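Local coordinates for protein putative glutathionylspermidine synthase (Methylobacillus flagellatus, PDB 3N6X) that is a putative glutathionylspermidine synthase, probably an ATP-dependent ligase with a circularly permuted ATP-grasp fold, at residues A[219-224]-A[271-276]. Residues are numbered along the deposited sequence; the frame is centred on the assembly and turned at random.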
loop_
_atom_site.group_PDB
_atom_site.type_symbol
_atom_site.label_atom_id
_atom_site.label_comp_id
_atom_site.label_asym_id
_atom_site.label_seq_id
_atom_site.Cartn_x
_atom_site.Cartn_y
_atom_site.Cartn_z
ATOM N N THR A 219 -3.522 21.844 14.984
ATOM C CA THR A 219 -4.666 21.778 14.110
ATOM C C THR A 219 -4.251 20.919 12.913
ATOM O O THR A 219 -3.227 21.190 12.295
ATOM C CB THR A 219 -5.100 23.199 13.706
ATOM O OG1 THR A 219 -5.543 23.890 14.875
ATOM C CG2 THR A 219 -6.206 23.201 12.651
ATOM N N VAL A 220 -5.022 19.871 12.618
ATOM C CA VAL A 220 -4.729 18.943 11.524
ATOM C C VAL A 220 -5.821 19.024 10.464
ATOM O O VAL A 220 -6.998 19.012 10.798
ATOM C CB VAL A 220 -4.550 17.480 12.041
ATOM C CG1 VAL A 220 -4.090 16.548 10.916
ATOM C CG2 VAL A 220 -3.587 17.417 13.226
ATOM N N VAL A 221 -5.431 19.124 9.188
ATOM C CA VAL A 221 -6.375 19.132 8.069
ATOM C C VAL A 221 -5.943 18.072 7.037
ATOM O O VAL A 221 -4.793 17.631 7.054
ATOM C CB VAL A 221 -6.535 20.542 7.406
ATOM C CG1 VAL A 221 -6.977 21.601 8.423
ATOM C CG2 VAL A 221 -5.259 20.970 6.682
ATOM N N LEU A 222 -6.863 17.659 6.164
ATOM C CA LEU A 222 -6.543 16.752 5.068
ATOM C C LEU A 222 -6.651 17.537 3.748
ATOM O O LEU A 222 -7.751 17.960 3.370
ATOM C CB LEU A 222 -7.484 15.528 5.050
ATOM C CG LEU A 222 -7.004 14.288 4.231
ATOM C CD1 LEU A 222 -7.787 13.050 4.628
ATOM C CD2 LEU A 222 -7.137 14.512 2.716
ATOM N N LEU A 223 -5.501 17.764 3.068
ATOM C CA LEU A 223 -5.485 18.474 1.783
ATOM C C LEU A 223 -5.776 17.505 0.614
ATOM O O LEU A 223 -5.011 16.575 0.371
ATOM C CB LEU A 223 -4.162 19.232 1.593
ATOM C CG LEU A 223 -3.894 19.878 0.234
ATOM C CD1 LEU A 223 -4.860 21.046 -0.043
ATOM C CD2 LEU A 223 -2.456 20.350 0.142
ATOM N N THR A 224 -6.931 17.693 -0.043
ATOM C CA THR A 224 -7.382 16.847 -1.151
ATOM C C THR A 224 -7.325 17.593 -2.505
ATOM O O THR A 224 -7.582 18.805 -2.552
ATOM C CB THR A 224 -8.820 16.313 -0.873
ATOM O OG1 THR A 224 -9.200 15.422 -1.919
ATOM C CG2 THR A 224 -9.869 17.440 -0.773
ATOM N N ASP A 271 -1.378 23.443 11.586
ATOM C CA ASP A 271 -0.069 22.977 12.040
ATOM C C ASP A 271 0.427 21.742 11.305
ATOM O O ASP A 271 1.637 21.605 11.087
ATOM C CB ASP A 271 -0.064 22.769 13.561
ATOM C CG ASP A 271 -0.489 24.025 14.311
ATOM O OD1 ASP A 271 0.235 25.053 14.213
ATOM O OD2 ASP A 271 -1.582 24.011 14.915
ATOM N N VAL A 272 -0.496 20.830 10.941
ATOM C CA VAL A 272 -0.153 19.589 10.247
ATOM C C VAL A 272 -1.106 19.380 9.079
ATOM O O VAL A 272 -2.324 19.457 9.256
ATOM C CB VAL A 272 -0.146 18.339 11.199
ATOM C CG1 VAL A 272 0.334 17.088 10.462
ATOM C CG2 VAL A 272 0.698 18.587 12.454
ATOM N N ILE A 273 -0.558 19.099 7.887
ATOM C CA ILE A 273 -1.367 18.795 6.703
ATOM C C ILE A 273 -1.123 17.353 6.281
ATOM O O ILE A 273 0.011 16.985 5.933
ATOM C CB ILE A 273 -1.074 19.769 5.520
ATOM C CG1 ILE A 273 -1.455 21.219 5.864
ATOM C CG2 ILE A 273 -1.778 19.292 4.237
ATOM C CD1 ILE A 273 -0.729 22.283 4.976
ATOM N N TYR A 274 -2.174 16.541 6.312
ATOM C CA TYR A 274 -2.119 15.192 5.797
ATOM C C TYR A 274 -2.375 15.351 4.313
ATOM O O TYR A 274 -3.500 15.643 3.910
ATOM C CB TYR A 274 -3.188 14.318 6.495
ATOM C CG TYR A 274 -3.410 12.934 5.911
ATOM C CD1 TYR A 274 -2.381 12.253 5.263
ATOM C CD2 TYR A 274 -4.604 12.254 6.122
ATOM C CE1 TYR A 274 -2.584 10.986 4.714
ATOM C CE2 TYR A 274 -4.810 10.972 5.608
ATOM C CZ TYR A 274 -3.801 10.346 4.893
ATOM O OH TYR A 274 -4.006 9.085 4.374
ATOM N N ARG A 275 -1.295 15.362 3.511
ATOM C CA ARG A 275 -1.443 15.640 2.079
ATOM C C ARG A 275 -1.805 14.422 1.253
ATOM O O ARG A 275 -1.124 13.393 1.321
ATOM C CB ARG A 275 -0.217 16.406 1.490
ATOM C CG ARG A 275 1.111 15.678 1.588
ATOM C CD ARG A 275 1.911 15.771 0.302
ATOM N NE ARG A 275 3.139 14.974 0.377
ATOM C CZ ARG A 275 3.395 13.923 -0.402
ATOM N NH1 ARG A 275 2.536 13.565 -1.349
ATOM N NH2 ARG A 275 4.525 13.237 -0.254
ATOM N N ARG A 276 -2.895 14.524 0.489
ATOM C CA ARG A 276 -3.289 13.467 -0.432
ATOM C C ARG A 276 -3.167 13.985 -1.871
ATOM O O ARG A 276 -3.913 13.586 -2.764
ATOM C CB ARG A 276 -4.690 12.906 -0.094
ATOM C CG ARG A 276 -4.740 12.125 1.244
ATOM C CD ARG A 276 -3.907 10.830 1.242
ATOM N NE ARG A 276 -4.427 9.843 0.289
ATOM C CZ ARG A 276 -5.246 8.851 0.615
ATOM N NH1 ARG A 276 -5.603 8.666 1.881
ATOM N NH2 ARG A 276 -5.706 8.029 -0.317
#
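Val-221 accepts from Tyr-274 N at 2.9 Å and donates to Val-272 O, and the pair illustrates how neighbouring parallel strands, here 220-223 and 272-275, join: a residue of one strand bonds to the two residues that flank its partner in register, in this case Val-272 and Tyr-274 either side of Ile-273. The pattern continues through Leu-223, whose N reaches Tyr-274 O and whose O takes Arg-276 N.

Packing is tight around Tyr-274. Its CG stands anti to the backbone N (chi1 171°), and the ring runs alongside the Leu-222 side chain, pointing the same way; Leu-222 CD1 meets ring atom CD2 obliquely at 3.6 Å. Arg-276 CG lies over one ring face, offset toward the rim, and also touches Leu-222 CD2 at 3.7 Å. The bent arginine chain then brings NH1 to Tyr-274 OH, 3.0 Å away, with the hydroxyl tilted from the guanidinium plane. An alanine in place of Tyr-274 would probably open a gap beside Leu-222 and leave Arg-276 NH1 without its hydroxyl partner.

On the other face of the sheet, Leu-223 CB rests against Ile-273 CG2 at 3.6 Å, and Val-221 CG2 against Ile-273 CG1. The looser end is at Thr-219, which is partly exposed: the link to Asp-271 is polar. Thr-219 N donates almost straight (170°) to the anti lone pair of Asp-271 OD2, while Thr-219 O receives both Asp-271 N and Val-272 N.

Strands 220-223 and 245-247, parallel and joined through helix 232-242, form a beta-alpha-beta unit whose sheet strand 268-275 extends, within the circularly permuted ATP-grasp region; 308-310 follows beyond 268-275. Helices 199-209 and 232-242 cover the face bearing Leu-222 and Tyr-274, and Glu-234 of the latter helix forms a salt bridge with Arg-276.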